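Local coordinates for transcriptional regulator, TetR family (Thermus thermophilus, PDB 3VPR), which represses transcription as a TetR-family regulator, probably by binding cis-regulatory DNA through an N-terminal helix-turn-helix, at residues Gly20-Ser25 with Ile104-Pro109; Tyr52-Leu57 with Phe97-Gln102; His42-Gly45 with Glu49-Tyr52. All blocks are in the same frame, centred on the assembly; numbering follows the deposited sequence.

Contact 1 of 3, residues Gly20-Ser25 with Ile104-Pro109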
ATOM      1  N   GLY A  20     -16.423   6.157   4.966  1.00 43.60           N
ATOM      2  CA  GLY A  20     -15.302   5.964   5.871  1.00 36.79           C
ATOM      3  C   GLY A  20     -15.858   5.290   7.115  1.00 41.36           C
ATOM      4  O   GLY A  20     -16.952   5.637   7.549  1.00 43.46           O
ATOM      5  N   TYR A  21     -15.124   4.345   7.695  1.00 33.87           N
ATOM      6  CA  TYR A  21     -15.605   3.626   8.875  1.00 41.14           C
ATOM      7  C   TYR A  21     -15.915   4.502  10.070  1.00 47.46           C
ATOM      8  O   TYR A  21     -16.982   4.396  10.684  1.00 49.29           O
ATOM      9  CB  TYR A  21     -14.591   2.562   9.318  1.00 41.44           C
ATOM     10  CG  TYR A  21     -14.985   1.866  10.609  1.00 43.97           C
ATOM     11  CD1 TYR A  21     -15.941   0.851  10.612  1.00 47.01           C
ATOM     12  CD2 TYR A  21     -14.436   2.257  11.836  1.00 41.31           C
ATOM     13  CE1 TYR A  21     -16.344   0.243  11.801  1.00 42.32           C
ATOM     14  CE2 TYR A  21     -14.836   1.657  13.030  1.00 38.31           C
ATOM     15  CZ  TYR A  21     -15.793   0.650  13.002  1.00 45.64           C
ATOM     16  OH  TYR A  21     -16.221   0.062  14.174  1.00 44.57           O
ATOM     17  N   GLU A  22     -14.955   5.345  10.420  1.00 51.97           N
ATOM     18  CA  GLU A  22     -15.089   6.232  11.559  1.00 50.55           C
ATOM     19  C   GLU A  22     -16.243   7.222  11.446  1.00 56.32           C
ATOM     20  O   GLU A  22     -16.950   7.467  12.426  1.00 54.66           O
ATOM     21  CB  GLU A  22     -13.774   6.978  11.776  1.00 62.35           C
ATOM     22  CG  GLU A  22     -12.698   6.126  12.421  1.00 64.59           C
ATOM     23  CD  GLU A  22     -13.138   5.605  13.774  1.00 73.21           C
ATOM     24  OE1 GLU A  22     -13.643   6.419  14.575  1.00 82.28           O
ATOM     25  OE2 GLU A  22     -12.982   4.392  14.044  1.00 64.83           O
ATOM     26  N   ALA A  23     -16.447   7.778  10.255  1.00 55.95           N
ATOM     27  CA  ALA A  23     -17.513   8.759  10.046  1.00 53.02           C
ATOM     28  C   ALA A  23     -18.898   8.160   9.850  1.00 58.56           C
ATOM     29  O   ALA A  23     -19.854   8.888   9.592  1.00 61.39           O
ATOM     30  CB  ALA A  23     -17.173   9.651   8.864  1.00 45.03           C
ATOM     31  N   THR A  24     -19.018   6.841   9.962  1.00 57.27           N
ATOM     32  CA  THR A  24     -20.321   6.199   9.802  1.00 50.87           C
ATOM     33  C   THR A  24     -20.831   5.705  11.152  1.00 47.72           C
ATOM     34  O   THR A  24     -20.190   4.886  11.806  1.00 44.16           O
ATOM     35  CB  THR A  24     -20.245   5.019   8.814  1.00 36.15           C
ATOM     36  OG1 THR A  24     -19.771   5.498   7.554  1.00 38.71           O
ATOM     37  CG2 THR A  24     -21.619   4.393   8.616  1.00 30.93           C
ATOM     38  N   SER A  25     -21.990   6.211  11.564  1.00 40.02           N
ATOM     39  CA  SER A  25     -22.571   5.831  12.846  1.00 45.43           C
ATOM     40  C   SER A  25     -23.478   4.622  12.720  1.00 43.97           C
ATOM     41  O   SER A  25     -23.908   4.267  11.625  1.00 42.96           O
ATOM     42  CB  SER A  25     -23.390   6.990  13.416  1.00 50.47           C
ATOM     43  OG  SER A  25     -24.633   7.108  12.736  1.00 49.87           O
ATOM     44  N   ILE A 104      -8.319  -1.391  10.326  1.00 55.29           N
ATOM     45  CA  ILE A 104      -7.385  -2.090  11.212  1.00 65.30           C
ATOM     46  C   ILE A 104      -7.243  -1.549  12.642  1.00 62.82           C
ATOM     47  O   ILE A 104      -7.453  -2.285  13.610  1.00 56.31           O
ATOM     48  CB  ILE A 104      -5.967  -2.180  10.581  1.00 73.62           C
ATOM     49  CG1 ILE A 104      -5.046  -3.015  11.478  1.00 68.82           C
ATOM     50  CG2 ILE A 104      -5.389  -0.787  10.377  1.00 80.26           C
ATOM     51  CD1 ILE A 104      -5.469  -4.468  11.614  1.00 67.87           C
ATOM     52  N   LYS A 105      -6.896  -0.275  12.782  1.00 59.84           N
ATOM     53  CA  LYS A 105      -6.716   0.311  14.108  1.00 60.49           C
ATOM     54  C   LYS A 105      -7.986   0.340  14.953  1.00 63.39           C
ATOM     55  O   LYS A 105      -7.925   0.491  16.178  1.00 56.28           O
ATOM     56  CB  LYS A 105      -6.164   1.734  13.986  1.00 70.11           C
ATOM     57  CG  LYS A 105      -6.993   2.651  13.095  1.00 82.85           C
ATOM     58  CD  LYS A 105      -6.555   4.104  13.225  1.00 88.28           C
ATOM     59  CE  LYS A 105      -7.186   4.965  12.144  1.00 95.35           C
ATOM     60  NZ  LYS A 105      -6.792   4.520  10.771  1.00 92.38           N
ATOM     61  N   SER A 106      -9.135   0.181  14.304  1.00 53.93           N
ATOM     62  CA  SER A 106     -10.407   0.230  15.011  1.00 50.67           C
ATOM     63  C   SER A 106     -10.850  -1.070  15.670  1.00 43.80           C
ATOM     64  O   SER A 106     -11.700  -1.050  16.556  1.00 44.46           O
ATOM     65  CB  SER A 106     -11.508   0.724  14.059  1.00 63.70           C
ATOM     66  OG  SER A 106     -11.274   2.063  13.657  1.00 64.38           O
ATOM     67  N   LEU A 107     -10.294  -2.200  15.248  1.00 30.48           N
ATOM     68  CA  LEU A 107     -10.682  -3.475  15.847  1.00 41.71           C
ATOM     69  C   LEU A 107     -10.191  -3.623  17.281  1.00 46.76           C
ATOM     70  O   LEU A 107      -9.222  -2.974  17.683  1.00 44.70           O
ATOM     71  CB  LEU A 107     -10.125  -4.638  15.031  1.00 38.64           C
ATOM     72  CG  LEU A 107     -10.664  -4.823  13.614  1.00 42.19           C
ATOM     73  CD1 LEU A 107      -9.891  -5.938  12.944  1.00 30.52           C
ATOM     74  CD2 LEU A 107     -12.153  -5.140  13.653  1.00 35.93           C
ATOM     75  N   SER A 108     -10.862  -4.477  18.051  1.00 43.76           N
ATOM     76  CA  SER A 108     -10.442  -4.739  19.418  1.00 45.23           C
ATOM     77  C   SER A 108      -9.214  -5.631  19.246  1.00 42.48           C
ATOM     78  O   SER A 108      -9.081  -6.301  18.225  1.00 39.67           O
ATOM     79  CB  SER A 108     -11.535  -5.476  20.195  1.00 43.30           C
ATOM     80  OG  SER A 108     -11.905  -6.680  19.541  1.00 58.34           O
ATOM     81  N   PRO A 109      -8.299  -5.644  20.231  1.00 46.35           N
ATOM     82  CA  PRO A 109      -7.089  -6.471  20.135  1.00 41.22           C
ATOM     83  C   PRO A 109      -7.321  -7.920  19.702  1.00 34.27           C
ATOM     84  O   PRO A 109      -6.666  -8.411  18.784  1.00 31.02           O
ATOM     85  CB  PRO A 109      -6.483  -6.364  21.535  1.00 37.34           C
ATOM     86  CG  PRO A 109      -6.861  -4.984  21.949  1.00 40.42           C
ATOM     87  CD  PRO A 109      -8.317  -4.885  21.496  1.00 38.76           C
TER
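Glu22 and Ser106 face each other between two loops, with their CA atoms 8.4 Å apart; on one side Tyr21-Thr24 forms a type I beta turn after helix 4-19, and on the other a short 3-10 piece, Lys105-Ser106, follows helix 94-103. Side chains bridge this gap. Ser106 OG donates a hydrogen bond of 2.9 Å to Glu22 OE2. It reaches the carboxylate on the anti side, 19° out of its plane. The bend of the Glu22 chain at chi2 (-59°) brings OE2 to the edge of the Tyr21 ring, in its plane. Ser106 CB meets the same ring obliquely, 3.6 Å from Tyr21 CE2. One serine therefore serves both a charged and an aromatic neighbour. Thr24 OG1 hydrogen-bonds Gly20 O (2.8 Å), tying the last residue of the turn to the residue before it. Tyr21 is fixed further by Phe16, edge-to-face, and by a cation-pi contact with Lys47, whose NZ also hydrogen-bonds Tyr21 O. Ser25 N-caps the next helix, the first of the predicted helix-turn-helix. The arrangement belongs to the domain interface of the TetR fold, where the loop leading into the DNA-binding motif rests against the loop that follows helix 94-103 in the C-terminal domain.

Contact 2 of 3, residues Tyr52-Leu57 with Phe97-Gln102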
ATOM      1  N   TYR A  52     -15.348  -6.132  12.056  1.00 38.34           N
ATOM      2  CA  TYR A  52     -14.592  -7.360  12.250  1.00 40.40           C
ATOM      3  C   TYR A  52     -15.045  -8.455  11.269  1.00 37.41           C
ATOM      4  O   TYR A  52     -14.216  -9.073  10.611  1.00 44.50           O
ATOM      5  CB  TYR A  52     -14.746  -7.832  13.704  1.00 32.12           C
ATOM      6  CG  TYR A  52     -14.246  -9.226  13.956  1.00 34.62           C
ATOM      7  CD1 TYR A  52     -12.902  -9.559  13.755  1.00 33.11           C
ATOM      8  CD2 TYR A  52     -15.121 -10.224  14.369  1.00 36.12           C
ATOM      9  CE1 TYR A  52     -12.451 -10.850  13.953  1.00 32.27           C
ATOM     10  CE2 TYR A  52     -14.684 -11.517  14.572  1.00 33.33           C
ATOM     11  CZ  TYR A  52     -13.352 -11.830  14.362  1.00 41.25           C
ATOM     12  OH  TYR A  52     -12.932 -13.128  14.545  1.00 48.10           O
ATOM     13  N   GLU A  53     -16.353  -8.677  11.162  1.00 32.88           N
ATOM     14  CA  GLU A  53     -16.873  -9.706  10.259  1.00 38.56           C
ATOM     15  C   GLU A  53     -16.635  -9.385   8.782  1.00 37.13           C
ATOM     16  O   GLU A  53     -16.389 -10.281   7.976  1.00 27.89           O
ATOM     17  CB  GLU A  53     -18.355  -9.968  10.551  1.00 32.63           C
ATOM     18  CG  GLU A  53     -18.512 -10.890  11.754  1.00 33.65           C
ATOM     19  CD  GLU A  53     -19.941 -11.207  12.104  1.00 33.00           C
ATOM     20  OE1 GLU A  53     -20.712 -11.604  11.204  1.00 41.19           O
ATOM     21  OE2 GLU A  53     -20.286 -11.072  13.296  1.00 32.79           O
ATOM     22  N   ILE A  54     -16.684  -8.105   8.429  1.00 23.63           N
ATOM     23  CA  ILE A  54     -16.389  -7.718   7.064  1.00 29.80           C
ATOM     24  C   ILE A  54     -14.918  -8.082   6.776  1.00 37.06           C
ATOM     25  O   ILE A  54     -14.595  -8.653   5.734  1.00 32.78           O
ATOM     26  CB  ILE A  54     -16.602  -6.207   6.866  1.00 32.51           C
ATOM     27  CG1 ILE A  54     -18.103  -5.911   6.765  1.00 37.22           C
ATOM     28  CG2 ILE A  54     -15.851  -5.723   5.625  1.00 33.95           C
ATOM     29  CD1 ILE A  54     -18.448  -4.437   6.717  1.00 32.11           C
ATOM     30  N   SER A  55     -14.030  -7.757   7.709  1.00 34.37           N
ATOM     31  CA  SER A  55     -12.604  -8.057   7.537  1.00 34.11           C
ATOM     32  C   SER A  55     -12.380  -9.561   7.408  1.00 35.56           C
ATOM     33  O   SER A  55     -11.678 -10.018   6.509  1.00 37.58           O
ATOM     34  CB  SER A  55     -11.809  -7.513   8.723  1.00 29.60           C
ATOM     35  OG  SER A  55     -11.935  -6.104   8.787  1.00 36.97           O
ATOM     36  N   LEU A  56     -12.988 -10.325   8.306  1.00 30.43           N
ATOM     37  CA  LEU A  56     -12.886 -11.784   8.282  1.00 36.66           C
ATOM     38  C   LEU A  56     -13.332 -12.318   6.914  1.00 36.76           C
ATOM     39  O   LEU A  56     -12.603 -13.061   6.264  1.00 40.71           O
ATOM     40  CB  LEU A  56     -13.770 -12.371   9.385  1.00 47.10           C
ATOM     41  CG  LEU A  56     -13.182 -13.413  10.338  1.00 58.32           C
ATOM     42  CD1 LEU A  56     -11.859 -12.915  10.914  1.00 50.55           C
ATOM     43  CD2 LEU A  56     -14.194 -13.681  11.450  1.00 56.92           C
ATOM     44  N   LEU A  57     -14.528 -11.925   6.478  1.00 42.25           N
ATOM     45  CA  LEU A  57     -15.067 -12.352   5.180  1.00 45.99           C
ATOM     46  C   LEU A  57     -14.079 -12.110   4.036  1.00 44.80           C
ATOM     47  O   LEU A  57     -13.886 -12.960   3.167  1.00 45.28           O
ATOM     48  CB  LEU A  57     -16.379 -11.615   4.890  1.00 40.22           C
ATOM     49  CG  LEU A  57     -17.154 -11.935   3.606  1.00 66.03           C
ATOM     50  CD1 LEU A  57     -18.631 -11.646   3.836  1.00 55.42           C
ATOM     51  CD2 LEU A  57     -16.611 -11.122   2.418  1.00 66.93           C
ATOM     52  N   PHE A  97     -12.550  -4.985   1.027  1.00 50.24           N
ATOM     53  CA  PHE A  97     -11.125  -4.709   1.154  1.00 48.30           C
ATOM     54  C   PHE A  97     -10.870  -3.265   1.539  1.00 53.78           C
ATOM     55  O   PHE A  97      -9.997  -2.986   2.360  1.00 53.73           O
ATOM     56  CB  PHE A  97     -10.413  -5.065  -0.145  1.00 50.01           C
ATOM     57  CG  PHE A  97     -10.138  -6.530  -0.280  1.00 52.11           C
ATOM     58  CD1 PHE A  97      -8.957  -7.078   0.214  1.00 55.25           C
ATOM     59  CD2 PHE A  97     -11.091  -7.377  -0.822  1.00 47.04           C
ATOM     60  CE1 PHE A  97      -8.735  -8.452   0.171  1.00 49.92           C
ATOM     61  CE2 PHE A  97     -10.876  -8.752  -0.868  1.00 50.01           C
ATOM     62  CZ  PHE A  97      -9.698  -9.289  -0.370  1.00 41.38           C
ATOM     63  N   VAL A  98     -11.633  -2.349   0.954  1.00 51.62           N
ATOM     64  CA  VAL A  98     -11.480  -0.943   1.284  1.00 50.18           C
ATOM     65  C   VAL A  98     -11.843  -0.761   2.757  1.00 54.03           C
ATOM     66  O   VAL A  98     -11.234   0.037   3.469  1.00 54.57           O
ATOM     67  CB  VAL A  98     -12.390  -0.058   0.405  1.00 49.87           C
ATOM     68  CG1 VAL A  98     -12.334   1.398   0.886  1.00 50.33           C
ATOM     69  CG2 VAL A  98     -11.946  -0.154  -1.051  1.00 42.00           C
ATOM     70  N   THR A  99     -12.821  -1.526   3.223  1.00 55.06           N
ATOM     71  CA  THR A  99     -13.245  -1.422   4.615  1.00 54.36           C
ATOM     72  C   THR A  99     -12.175  -1.970   5.556  1.00 56.02           C
ATOM     73  O   THR A  99     -11.788  -1.312   6.524  1.00 45.34           O
ATOM     74  CB  THR A  99     -14.563  -2.197   4.864  1.00 56.70           C
ATOM     75  OG1 THR A  99     -15.624  -1.604   4.103  1.00 60.21           O
ATOM     76  CG2 THR A  99     -14.930  -2.166   6.345  1.00 58.37           C
HETATM   77  N   MSE A 100     -11.704  -3.176   5.264  1.00 51.24           N
HETATM   78  CA  MSE A 100     -10.689  -3.833   6.081  1.00 60.13           C
HETATM   79  C   MSE A 100      -9.377  -3.053   6.253  1.00 59.00           C
HETATM   80  O   MSE A 100      -8.874  -2.904   7.368  1.00 48.23           O
HETATM   81  CB  MSE A 100     -10.353  -5.202   5.498  1.00 57.87           C
HETATM   82  CG  MSE A 100      -9.122  -5.797   6.143  1.00 80.44           C
HETATM   83 SE   MSE A 100      -8.134  -6.914   4.958  1.00104.38          SE
HETATM   84  CE  MSE A 100      -7.436  -5.560   3.770  1.00105.19           C
ATOM     85  N   LEU A 101      -8.820  -2.583   5.142  1.00 54.90           N
ATOM     86  CA  LEU A 101      -7.562  -1.848   5.163  1.00 55.95           C
ATOM     87  C   LEU A 101      -7.571  -0.660   6.118  1.00 58.76           C
ATOM     88  O   LEU A 101      -6.718  -0.552   6.999  1.00 59.92           O
ATOM     89  CB  LEU A 101      -7.216  -1.362   3.751  1.00 57.36           C
ATOM     90  CG  LEU A 101      -5.811  -0.785   3.557  1.00 61.35           C
ATOM     91  CD1 LEU A 101      -4.786  -1.865   3.862  1.00 67.30           C
ATOM     92  CD2 LEU A 101      -5.634  -0.277   2.126  1.00 71.84           C
ATOM     93  N   GLN A 102      -8.543   0.226   5.950  1.00 61.87           N
ATOM     94  CA  GLN A 102      -8.635   1.418   6.782  1.00 64.71           C
ATOM     95  C   GLN A 102      -9.009   1.135   8.236  1.00 65.09           C
ATOM     96  O   GLN A 102      -8.499   1.779   9.153  1.00 69.82           O
ATOM     97  CB  GLN A 102      -9.652   2.401   6.180  1.00 54.32           C
ATOM     98  CG  GLN A 102     -11.098   1.936   6.265  1.00 62.62           C
ATOM     99  CD  GLN A 102     -12.091   2.966   5.738  1.00 75.33           C
ATOM    100  OE1 GLN A 102     -12.124   4.110   6.194  1.00 75.75           O
ATOM    101  NE2 GLN A 102     -12.910   2.555   4.777  1.00 76.31           N
TER
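With Ile54 CG1 (chi1 -77°) and Thr99 OG1 (chi1 -64°) beside the backbone N, each residue puts its CG2 methyl anti to that N, and the two methyls meet between helices 47-70 and 94-103. The distance from Ile54 CG2 to Thr99 CG2 is 3.7 Å. The two side chains cross at about a right angle, and Thr99 CB lies nearly as close to the isoleucine methyl. The same rotation of Thr99 turns OG1 back to its own helix, where it is hydrogen-bonded to Pro95 O.

Ser55 and Met100 form the other half of the contact. Their CA atoms are only 4.9 Å apart, so the helices come very close here. The small Ser55 side chain is consistent with so close an approach. Ser55 OG packs against the backbone of the opposite helix, 3.7 Å from Met100 CA, and also lies beside the CB and CG of that selenomethionine. It is hydrogen-bonded to Leu51 O on its own helix. Met100 touches Ser55 through the base of its chain; bends at chi2 and chi3 then lead the selenium end away, and the side chain packs on Leu59. Leu51 and Phe16 also lie against Thr99, while Ala13 and Phe96 lie against Ile54.

The segments thus meet through carbon contacts and a serine oxygen set against carbon. Both buried hydroxyls are satisfied by carbonyls within their own helices, so the two segments probably adhere here by close packing and not by polar pairing.

Contact 3 of 3, residues His42-Gly45 with Glu49-Tyr52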
ATOM      1  N   HIS A  42     -28.746  -6.527  17.558  1.00 35.49           N
ATOM      2  CA  HIS A  42     -29.174  -7.910  17.769  1.00 33.12           C
ATOM      3  C   HIS A  42     -28.379  -8.895  16.918  1.00 34.78           C
ATOM      4  O   HIS A  42     -28.077 -10.004  17.369  1.00 31.49           O
ATOM      5  CB  HIS A  42     -30.659  -8.079  17.439  1.00 29.08           C
ATOM      6  CG  HIS A  42     -31.588  -7.444  18.426  1.00 35.57           C
ATOM      7  ND1 HIS A  42     -32.948  -7.362  18.211  1.00 43.30           N
ATOM      8  CD2 HIS A  42     -31.359  -6.843  19.620  1.00 41.43           C
ATOM      9  CE1 HIS A  42     -33.518  -6.735  19.227  1.00 42.09           C
ATOM     10  NE2 HIS A  42     -32.576  -6.410  20.097  1.00 36.20           N
ATOM     11  N   HIS A  43     -28.048  -8.487  15.692  1.00 25.31           N
ATOM     12  CA  HIS A  43     -27.316  -9.347  14.769  1.00 26.64           C
ATOM     13  C   HIS A  43     -25.811  -9.310  14.930  1.00 34.73           C
ATOM     14  O   HIS A  43     -25.136 -10.279  14.604  1.00 37.44           O
ATOM     15  CB  HIS A  43     -27.630  -8.980  13.317  1.00 31.99           C
ATOM     16  CG  HIS A  43     -29.007  -9.357  12.878  1.00 40.31           C
ATOM     17  ND1 HIS A  43     -30.105  -8.555  13.099  1.00 43.78           N
ATOM     18  CD2 HIS A  43     -29.466 -10.457  12.233  1.00 37.14           C
ATOM     19  CE1 HIS A  43     -31.181  -9.142  12.605  1.00 44.57           C
ATOM     20  NE2 HIS A  43     -30.820 -10.298  12.074  1.00 44.38           N
ATOM     21  N   PHE A  44     -25.291  -8.202  15.452  1.00 29.95           N
ATOM     22  CA  PHE A  44     -23.852  -8.028  15.588  1.00 36.91           C
ATOM     23  C   PHE A  44     -23.318  -7.561  16.942  1.00 33.10           C
ATOM     24  O   PHE A  44     -22.128  -7.643  17.185  1.00 37.50           O
ATOM     25  CB  PHE A  44     -23.382  -7.067  14.496  1.00 31.93           C
ATOM     26  CG  PHE A  44     -23.540  -7.619  13.115  1.00 35.61           C
ATOM     27  CD1 PHE A  44     -22.632  -8.549  12.620  1.00 31.34           C
ATOM     28  CD2 PHE A  44     -24.627  -7.258  12.330  1.00 36.40           C
ATOM     29  CE1 PHE A  44     -22.811  -9.115  11.361  1.00 35.28           C
ATOM     30  CE2 PHE A  44     -24.817  -7.819  11.068  1.00 37.86           C
ATOM     31  CZ  PHE A  44     -23.913  -8.747  10.582  1.00 31.95           C
ATOM     32  N   GLY A  45     -24.190  -7.053  17.804  1.00 33.85           N
ATOM     33  CA  GLY A  45     -23.747  -6.611  19.111  1.00 32.15           C
ATOM     34  C   GLY A  45     -23.036  -5.270  19.134  1.00 31.42           C
ATOM     35  O   GLY A  45     -23.174  -4.527  20.094  1.00 33.28           O
ATOM     36  N   GLU A  49     -17.948  -5.197  15.714  1.00 29.05           N
ATOM     37  CA  GLU A  49     -18.142  -6.579  15.297  1.00 35.06           C
ATOM     38  C   GLU A  49     -18.491  -6.634  13.814  1.00 32.80           C
ATOM     39  O   GLU A  49     -18.132  -7.600  13.141  1.00 38.45           O
ATOM     40  CB  GLU A  49     -19.248  -7.248  16.119  1.00 35.28           C
ATOM     41  CG  GLU A  49     -19.664  -8.637  15.629  1.00 32.49           C
ATOM     42  CD  GLU A  49     -18.599  -9.689  15.845  1.00 28.59           C
ATOM     43  OE1 GLU A  49     -17.760  -9.507  16.747  1.00 40.38           O
ATOM     44  OE2 GLU A  49     -18.615 -10.715  15.133  1.00 34.70           O
ATOM     45  N   ILE A  50     -19.166  -5.599  13.308  1.00 29.63           N
ATOM     46  CA  ILE A  50     -19.544  -5.542  11.884  1.00 29.05           C
ATOM     47  C   ILE A  50     -18.270  -5.368  11.059  1.00 35.48           C
ATOM     48  O   ILE A  50     -18.058  -6.067  10.059  1.00 33.77           O
ATOM     49  CB  ILE A  50     -20.521  -4.358  11.592  1.00 33.16           C
ATOM     50  CG1 ILE A  50     -21.841  -4.586  12.336  1.00 29.88           C
ATOM     51  CG2 ILE A  50     -20.778  -4.231  10.081  1.00 21.82           C
ATOM     52  CD1 ILE A  50     -22.906  -3.520  12.075  1.00 34.57           C
ATOM     53  N   LEU A  51     -17.420  -4.441  11.494  1.00 26.47           N
ATOM     54  CA  LEU A  51     -16.143  -4.197  10.837  1.00 34.05           C
ATOM     55  C   LEU A  51     -15.297  -5.469  10.910  1.00 31.14           C
ATOM     56  O   LEU A  51     -14.604  -5.834   9.970  1.00 35.80           O
ATOM     57  CB  LEU A  51     -15.389  -3.062  11.544  1.00 30.11           C
ATOM     58  CG  LEU A  51     -13.921  -2.936  11.119  1.00 32.48           C
ATOM     59  CD1 LEU A  51     -13.859  -2.646   9.626  1.00 43.03           C
ATOM     60  CD2 LEU A  51     -13.226  -1.835  11.904  1.00 41.81           C
ATOM     61  N   TYR A  52     -15.348  -6.132  12.056  1.00 38.34           N
ATOM     62  CA  TYR A  52     -14.592  -7.360  12.250  1.00 40.40           C
ATOM     63  C   TYR A  52     -15.045  -8.455  11.269  1.00 37.41           C
ATOM     64  O   TYR A  52     -14.216  -9.073  10.611  1.00 44.50           O
ATOM     65  CB  TYR A  52     -14.746  -7.832  13.704  1.00 32.12           C
ATOM     66  CG  TYR A  52     -14.246  -9.226  13.956  1.00 34.62           C
ATOM     67  CD1 TYR A  52     -12.902  -9.559  13.755  1.00 33.11           C
ATOM     68  CD2 TYR A  52     -15.121 -10.224  14.369  1.00 36.12           C
ATOM     69  CE1 TYR A  52     -12.451 -10.850  13.953  1.00 32.27           C
ATOM     70  CE2 TYR A  52     -14.684 -11.517  14.572  1.00 33.33           C
ATOM     71  CZ  TYR A  52     -13.352 -11.830  14.362  1.00 41.25           C
ATOM     72  OH  TYR A  52     -12.932 -13.128  14.545  1.00 48.10           O
TER
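Apolar packing joins Phe44 and Ile50. Ile50 CG1 sits 3.6 Å from Phe44 CG and equally near Phe44 CB, so it presses on the root of the ring. Its approach to the ring is oblique, and the two side chains cross at about a right angle. Ile50 CD1 comes nearest to Phe44 CD2, at 4.1 Å. Leu9 of helix 4-19 packs on both residues.

The second kind of contact is between Glu49 and the backbone. With chi1 at 172°, Glu49 sends CG toward the carbonyl of Phe44. Phe44 O sits 3.1 Å from both CB and CG of Glu49, oxygen against carbon and not a hydrogen bond. This CG also lies at the edge of the Phe44 ring, near its plane. Gly45, with positive phi, follows as the chain leaves helical geometry.

Charged groups gather around this packing. Arg5 makes a cation-pi contact with Phe44 and hydrogen-bonds His43 O. Glu49 OE2 lies in plane at the edge of the Tyr52 ring and close to the like-charged Glu53 OE2, which may raise the proton affinity of one carboxylate. The two segments meet without polar bonds between them, through Phe44-Ile50 packing and the aliphatic part of Glu49, where the second helix of the predicted helix-turn-helix joins helix 47-70.

From the N terminus, the chain leaves helix 4-19 and enters contact 1 at 20-25. It then runs through helices 26-33 and 37-44 to contact 3, which closes a tight turn between 42-45 and 49-52. Helix 47-70 continues directly into contact 2, sharing Tyr52, and 97-102 comes back to it after about forty residues. Soon afterwards 104-109 closes contact 1. The wide loop of contact 1 thus encloses the other two, which follow one another without crossing. Leu51 meets Tyr21 and Ser106 of contact 1, and Leu107 packs on Tyr52. Helix 47-70 therefore joins the DNA-binding domain to helix 94-103 of the C-terminal domain.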